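Long-range contacts in putative glycoside hydrolase (Bacteroides thetaiotaomicron VPI-5482, PDB 3HBZ), which binds calcium ions and, as a putative glycoside hydrolase, may play a role in carbohydrate metabolism: residues L96-N101 against V334-R339; L204-I209 against Y306-V311. One frame throughout, in Å; residues are numbered along the deposited sequence.

Contact 1. Residues L96-N101 against V334-R339; sequences LATIYN and VELIYR. With NA (sodium ion), chain D; CA (calcium ion), chain B; ACT (acetate ion), chain H.
Y100 and V334 face each other as an antiparallel hydrogen-bonded pair: Y100 N gives to V334 O at 2.9 Å, and V334 N returns a bond to Y100 O at 3.0 Å. Two residues before Y100 and two after V334, L336 N gives a third bond to T98 O over 2.8 Å.

Apolar packing gathers on the face carrying Y100 and V334. Y100 CD2 lies 3.7 Å from V334 CG1, while the hydroxyl end runs beside L336 CB. Y100 OH donates to A97 O at 2.8 Å, so a long aromatic suits apolar flanks with a carbonyl beyond. A leucine here would probably leave the A97 carbonyl without this donor and open a gap beside L336. T98 CB packs on L336 CB; chi1 of 69° sets T98 CG2 beside the backbone N, 3.9 Å from Y338 CE2, the side chains crossing at about a right angle. On the opposite face, the non-hydrogen-bonded pair I99 and E335 lie side by side, I99 CD1 packing 3.2 Å from E335 OE2.

I99 O binds sodium, with E116; N101 O binds calcium, with E103, T155, K157, D332 and water.

V334 rests on L213 of strand 210-220, which pairs with strand 328-338; Y100 meets W126 edge-to-face and I310 of strand 306-313.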
loop_
_atom_site.group_PDB
_atom_site.type_symbol
_atom_site.label_atom_id
_atom_site.label_comp_id
_atom_site.label_asym_id
_atom_site.label_seq_id
_atom_site.Cartn_x
_atom_site.Cartn_y
_atom_site.Cartn_z
ATOM N N LEU A 96 -4.860 -13.303 -3.198
ATOM C CA LEU A 96 -3.688 -12.449 -3.004
ATOM C C LEU A 96 -2.429 -13.100 -3.609
ATOM O O LEU A 96 -2.224 -14.290 -3.460
ATOM C CB LEU A 96 -3.493 -12.236 -1.500
ATOM C CG LEU A 96 -2.784 -10.987 -1.046
ATOM C CD1 LEU A 96 -3.449 -9.708 -1.629
ATOM C CD2 LEU A 96 -2.717 -10.947 0.502
ATOM N N ALA A 97 -1.584 -12.314 -4.253
ATOM C CA ALA A 97 -0.306 -12.810 -4.793
ATOM C C ALA A 97 0.608 -13.091 -3.600
ATOM O O ALA A 97 0.499 -12.407 -2.584
ATOM C CB ALA A 97 0.343 -11.711 -5.687
ATOM N N THR A 98 1.508 -14.067 -3.735
ATOM C CA THR A 98 2.403 -14.477 -2.627
ATOM C C THR A 98 3.896 -14.607 -2.993
ATOM O O THR A 98 4.702 -14.977 -2.137
ATOM C CB THR A 98 1.956 -15.822 -2.000
ATOM O OG1 THR A 98 2.166 -16.904 -2.929
ATOM C CG2 THR A 98 0.487 -15.754 -1.557
ATOM N N ILE A 99 4.247 -14.300 -4.241
ATOM C CA ILE A 99 5.627 -14.416 -4.727
ATOM C C ILE A 99 6.017 -13.061 -5.286
ATOM O O ILE A 99 5.398 -12.596 -6.233
ATOM C CB ILE A 99 5.769 -15.505 -5.828
ATOM C CG1 ILE A 99 5.295 -16.874 -5.325
ATOM C CG2 ILE A 99 7.213 -15.577 -6.381
ATOM C CD1 ILE A 99 6.266 -17.619 -4.480
ATOM N N TYR A 100 7.049 -12.436 -4.722
ATOM C CA TYR A 100 7.359 -11.033 -5.020
ATOM C C TYR A 100 8.790 -10.875 -5.490
ATOM O O TYR A 100 9.717 -11.009 -4.705
ATOM C CB TYR A 100 7.162 -10.189 -3.766
ATOM C CG TYR A 100 5.904 -10.530 -2.996
ATOM C CD1 TYR A 100 4.666 -10.476 -3.605
ATOM C CD2 TYR A 100 5.965 -10.908 -1.664
ATOM C CE1 TYR A 100 3.512 -10.788 -2.914
ATOM C CE2 TYR A 100 4.821 -11.237 -0.959
ATOM C CZ TYR A 100 3.595 -11.160 -1.570
ATOM O OH TYR A 100 2.453 -11.464 -0.843
ATOM N N ASN A 101 8.966 -10.566 -6.768
ATOM C CA ASN A 101 10.298 -10.391 -7.343
ATOM C C ASN A 101 10.641 -8.918 -7.661
ATOM O O ASN A 101 11.750 -8.591 -8.075
ATOM C CB ASN A 101 10.415 -11.279 -8.589
ATOM C CG ASN A 101 10.648 -12.757 -8.231
ATOM O OD1 ASN A 101 11.650 -13.103 -7.642
ATOM N ND2 ASN A 101 9.724 -13.615 -8.599
ATOM N N VAL A 334 10.885 -12.204 -2.259
ATOM C CA VAL A 334 10.148 -12.432 -1.032
ATOM C C VAL A 334 9.037 -13.414 -1.349
ATOM O O VAL A 334 8.483 -13.402 -2.449
ATOM C CB VAL A 334 9.525 -11.099 -0.467
ATOM C CG1 VAL A 334 8.705 -11.343 0.784
ATOM C CG2 VAL A 334 10.623 -10.105 -0.173
ATOM N N GLU A 335 8.668 -14.204 -0.348
ATOM C CA GLU A 335 7.549 -15.105 -0.463
ATOM C C GLU A 335 6.685 -15.095 0.787
ATOM O O GLU A 335 7.177 -15.225 1.906
ATOM C CB GLU A 335 8.051 -16.550 -0.748
ATOM C CG GLU A 335 6.912 -17.419 -1.104
ATOM C CD GLU A 335 7.290 -18.810 -1.569
ATOM O OE1 GLU A 335 8.489 -19.164 -1.539
ATOM O OE2 GLU A 335 6.349 -19.535 -1.966
ATOM N N LEU A 336 5.379 -14.993 0.602
ATOM C CA LEU A 336 4.429 -15.326 1.675
ATOM C C LEU A 336 4.093 -16.827 1.605
ATOM O O LEU A 336 3.379 -17.288 0.697
ATOM C CB LEU A 336 3.169 -14.459 1.522
ATOM C CG LEU A 336 2.104 -14.677 2.592
ATOM C CD1 LEU A 336 2.668 -14.444 3.999
ATOM C CD2 LEU A 336 0.861 -13.773 2.258
ATOM N N ILE A 337 4.637 -17.602 2.543
ATOM C CA ILE A 337 4.460 -19.059 2.559
ATOM C C ILE A 337 3.275 -19.369 3.472
ATOM O O ILE A 337 3.181 -18.836 4.583
ATOM C CB ILE A 337 5.751 -19.790 3.077
ATOM C CG1 ILE A 337 6.967 -19.417 2.183
ATOM C CG2 ILE A 337 5.568 -21.357 3.126
ATOM C CD1 ILE A 337 8.346 -19.705 2.818
ATOM N N TYR A 338 2.377 -20.205 2.977
ATOM C CA TYR A 338 1.186 -20.620 3.703
ATOM C C TYR A 338 0.990 -22.153 3.714
ATOM O O TYR A 338 1.564 -22.903 2.899
ATOM C CB TYR A 338 -0.049 -19.943 3.118
ATOM C CG TYR A 338 -0.309 -20.195 1.656
ATOM C CD1 TYR A 338 -1.043 -21.300 1.248
ATOM C CD2 TYR A 338 0.175 -19.321 0.680
ATOM C CE1 TYR A 338 -1.304 -21.544 -0.100
ATOM C CE2 TYR A 338 -0.093 -19.546 -0.679
ATOM C CZ TYR A 338 -0.837 -20.661 -1.048
ATOM O OH TYR A 338 -1.102 -20.915 -2.356
ATOM N N ARG A 339 0.195 -22.615 4.666
ATOM C CA ARG A 339 0.023 -24.064 4.854
ATOM C C ARG A 339 -0.770 -24.671 3.699
ATOM O O ARG A 339 -1.775 -24.077 3.297
ATOM C CB ARG A 339 -0.696 -24.343 6.146
ATOM C CG ARG A 339 -0.835 -25.869 6.421
ATOM C CD ARG A 339 -1.333 -26.121 7.819
ATOM N NE ARG A 339 -0.360 -25.510 8.711
ATOM C CZ ARG A 339 -0.648 -24.855 9.826
ATOM N NH1 ARG A 339 -1.920 -24.713 10.220
ATOM N NH2 ARG A 339 0.357 -24.327 10.544
HETATM NA NA NA D . 4.173 -12.121 -8.222
HETATM CA CA CA B . 14.049 -9.181 -8.344
HETATM C C ACT H . -5.805 -15.546 -1.153
HETATM O O ACT H . -6.464 -16.182 -0.405
HETATM O OXT ACT H . -6.457 -14.470 -1.349
HETATM C CH3 ACT H . -4.404 -16.029 -1.669
HETATM O O HOH W 1 13.829 -11.542 -8.293
HETATM O O HOH W 2 6.598 -10.751 -8.466
HETATM O O HOH W 3 4.118 -10.873 -10.466
HETATM O O HOH W 4 5.481 -14.232 -9.444
HETATM O O HOH W 5 2.141 -12.521 -8.865
#

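Contact 2. Residues L204-I209 against Y306-V311; sequences LPFRHI and YNVAIV. With ACT (acetate ion), chain H.
F206 and V308 form the close-packed part of this contact. F206 CG is anti to its backbone N (chi1 -172°), beside the carbonyl carbon. The two side chains lie side by side, pointing the same way, and F206 CD2 stands 3.5 Å from V308 CG2. A branched valine suits the strand and offers a methyl to the ring; M245 of strand 240-247 also touches it.

Three backbone bonds tie the segments together. L204 and V308 form an antiparallel hydrogen-bonded pair, V308 N to L204 O at 2.9 Å and L204 N to V308 O at 3.0 Å, the latter donor lying 38° out of the carbonyl plane. F206 N then gives to Y306 O at 2.9 Å. P205 fits between them because, lacking an N-H, it sits at the non-hydrogen-bonded position opposite N307.

Beyond F206 the pairing gives way to water and a bound ion. A water that accepts from Y306 N also lies within bonding distance of F206 O, to which it may donate, while R207 N holds an acetate oxygen, O, at 2.6 Å. The acetate CH3 lies 3.5 Å from F206 CE1.

The contact is buried, away from the metal sites, and held by backbone bonds and apolar packing; the acetate, probably from the crystallisation liquor, is no evidence for a substrate site.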
loop_
_atom_site.group_PDB
_atom_site.type_symbol
_atom_site.label_atom_id
_atom_site.label_comp_id
_atom_site.label_asym_id
_atom_site.label_seq_id
_atom_site.Cartn_x
_atom_site.Cartn_y
_atom_site.Cartn_z
ATOM N N LEU A 204 -5.028 -6.847 2.918
ATOM C CA LEU A 204 -6.059 -7.227 1.988
ATOM C C LEU A 204 -6.511 -8.649 2.343
ATOM O O LEU A 204 -5.812 -9.369 3.073
ATOM C CB LEU A 204 -5.548 -7.150 0.551
ATOM C CG LEU A 204 -5.339 -5.733 -0.044
ATOM C CD1 LEU A 204 -4.704 -5.819 -1.480
ATOM C CD2 LEU A 204 -6.633 -4.956 -0.046
ATOM N N PRO A 205 -7.674 -9.065 1.836
ATOM C CA PRO A 205 -8.185 -10.389 2.237
ATOM C C PRO A 205 -7.274 -11.538 1.795
ATOM O O PRO A 205 -6.690 -11.469 0.708
ATOM C CB PRO A 205 -9.548 -10.457 1.553
ATOM C CG PRO A 205 -9.947 -9.025 1.426
ATOM C CD PRO A 205 -8.673 -8.311 1.072
ATOM N N PHE A 206 -7.111 -12.538 2.672
ATOM C CA PHE A 206 -6.228 -13.698 2.428
ATOM C C PHE A 206 -6.929 -14.941 2.952
ATOM O O PHE A 206 -7.423 -14.940 4.088
ATOM C CB PHE A 206 -4.884 -13.477 3.143
ATOM C CG PHE A 206 -3.835 -14.508 2.799
ATOM C CD1 PHE A 206 -3.356 -14.628 1.500
ATOM C CD2 PHE A 206 -3.345 -15.378 3.787
ATOM C CE1 PHE A 206 -2.398 -15.611 1.175
ATOM C CE2 PHE A 206 -2.399 -16.334 3.491
ATOM C CZ PHE A 206 -1.922 -16.468 2.153
ATOM N N ARG A 207 -7.029 -15.985 2.130
ATOM C CA ARG A 207 -7.845 -17.158 2.491
ATOM C C ARG A 207 -7.025 -18.427 2.776
ATOM O O ARG A 207 -7.537 -19.520 2.705
ATOM C CB ARG A 207 -8.921 -17.437 1.420
ATOM C CG ARG A 207 -9.903 -16.280 1.188
ATOM C CD ARG A 207 -10.900 -16.599 0.065
ATOM N NE ARG A 207 -11.562 -15.372 -0.428
ATOM C CZ ARG A 207 -12.875 -15.116 -0.408
ATOM N NH1 ARG A 207 -13.730 -15.987 0.088
ATOM N NH2 ARG A 207 -13.342 -13.968 -0.899
ATOM N N HIS A 208 -5.762 -18.276 3.161
ATOM C CA HIS A 208 -4.939 -19.417 3.645
ATOM C C HIS A 208 -4.325 -19.027 5.003
ATOM O O HIS A 208 -4.440 -17.882 5.420
ATOM C CB HIS A 208 -3.813 -19.749 2.656
ATOM C CG HIS A 208 -4.278 -19.905 1.246
ATOM N ND1 HIS A 208 -5.008 -20.998 0.823
ATOM C CD2 HIS A 208 -4.141 -19.093 0.164
ATOM C CE1 HIS A 208 -5.284 -20.864 -0.467
ATOM N NE2 HIS A 208 -4.773 -19.715 -0.890
ATOM N N ILE A 209 -3.655 -19.981 5.647
ATOM C CA ILE A 209 -3.011 -19.783 6.924
ATOM C C ILE A 209 -1.557 -19.522 6.617
ATOM O O ILE A 209 -0.826 -20.448 6.233
ATOM C CB ILE A 209 -3.148 -21.011 7.846
ATOM C CG1 ILE A 209 -4.623 -21.282 8.186
ATOM C CG2 ILE A 209 -2.374 -20.775 9.157
ATOM C CD1 ILE A 209 -4.863 -22.566 9.000
ATOM N N TYR A 306 -10.505 -12.662 6.965
ATOM C CA TYR A 306 -9.163 -12.290 7.468
ATOM C C TYR A 306 -8.394 -11.576 6.384
ATOM O O TYR A 306 -8.491 -11.925 5.203
ATOM C CB TYR A 306 -8.344 -13.518 7.959
ATOM C CG TYR A 306 -8.966 -14.268 9.127
ATOM C CD1 TYR A 306 -8.803 -13.834 10.445
ATOM C CD2 TYR A 306 -9.713 -15.411 8.916
ATOM C CE1 TYR A 306 -9.381 -14.506 11.507
ATOM C CE2 TYR A 306 -10.277 -16.104 9.975
ATOM C CZ TYR A 306 -10.109 -15.640 11.273
ATOM O OH TYR A 306 -10.699 -16.322 12.316
ATOM N N ASN A 307 -7.634 -10.564 6.805
ATOM C CA ASN A 307 -6.711 -9.878 5.963
ATOM C C ASN A 307 -5.307 -10.160 6.417
ATOM O O ASN A 307 -5.034 -10.356 7.623
ATOM C CB ASN A 307 -6.909 -8.356 6.062
ATOM C CG ASN A 307 -8.106 -7.850 5.280
ATOM O OD1 ASN A 307 -8.893 -8.635 4.732
ATOM N ND2 ASN A 307 -8.253 -6.512 5.236
ATOM N N VAL A 308 -4.395 -10.075 5.455
ATOM C CA VAL A 308 -2.990 -10.132 5.733
ATOM C C VAL A 308 -2.371 -8.880 5.167
ATOM O O VAL A 308 -2.768 -8.424 4.077
ATOM C CB VAL A 308 -2.309 -11.385 5.105
ATOM C CG1 VAL A 308 -0.776 -11.202 5.154
ATOM C CG2 VAL A 308 -2.732 -12.663 5.891
ATOM N N ALA A 309 -1.411 -8.324 5.908
ATOM C CA ALA A 309 -0.512 -7.275 5.426
ATOM C C ALA A 309 0.937 -7.702 5.576
ATOM O O ALA A 309 1.305 -8.374 6.556
ATOM C CB ALA A 309 -0.732 -5.951 6.216
ATOM N N ILE A 310 1.759 -7.260 4.630
ATOM C CA ILE A 310 3.212 -7.367 4.672
ATOM C C ILE A 310 3.705 -5.933 4.595
ATOM O O ILE A 310 3.198 -5.130 3.778
ATOM C CB ILE A 310 3.774 -8.171 3.488
ATOM C CG1 ILE A 310 3.354 -9.644 3.562
ATOM C CG2 ILE A 310 5.346 -8.054 3.386
ATOM C CD1 ILE A 310 3.501 -10.377 2.227
ATOM N N VAL A 311 4.667 -5.609 5.444
ATOM C CA VAL A 311 5.212 -4.259 5.528
ATOM C C VAL A 311 6.740 -4.277 5.618
ATOM O O VAL A 311 7.326 -5.067 6.419
ATOM C CB VAL A 311 4.697 -3.541 6.793
ATOM C CG1 VAL A 311 5.215 -2.092 6.783
ATOM C CG2 VAL A 311 3.159 -3.613 6.890
HETATM C C ACT H . -5.805 -15.546 -1.153
HETATM O O ACT H . -6.464 -16.182 -0.405
HETATM O OXT ACT H . -6.457 -14.470 -1.349
HETATM C CH3 ACT H . -4.404 -16.029 -1.669
HETATM O O HOH W 6 -10.124 -14.901 5.090
#

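How the contacts relate
Contact 1 and contact 2 have centres about 11 Å apart and lie on the same side of the chain's centre. Along the sequence, 96-101 comes first, then 204-209, 306-311 and 334-339, so both segments of contact 2 fall between the two of contact 1. Strands 306-313 and 328-338 are consecutive in the chain, and both belong to the antiparallel strand network of the putative carbohydrate metabolism domain. The contacts also touch directly: R339 N lies 2.9 Å from I209 O, a probable hydrogen bond, the rings of Y338 and H208 stack, and one acetate is shared by L96 and R207. Contact 1 carries metal-binding carbonyls at I99 and N101, whereas contact 2 lies away from the metal sites.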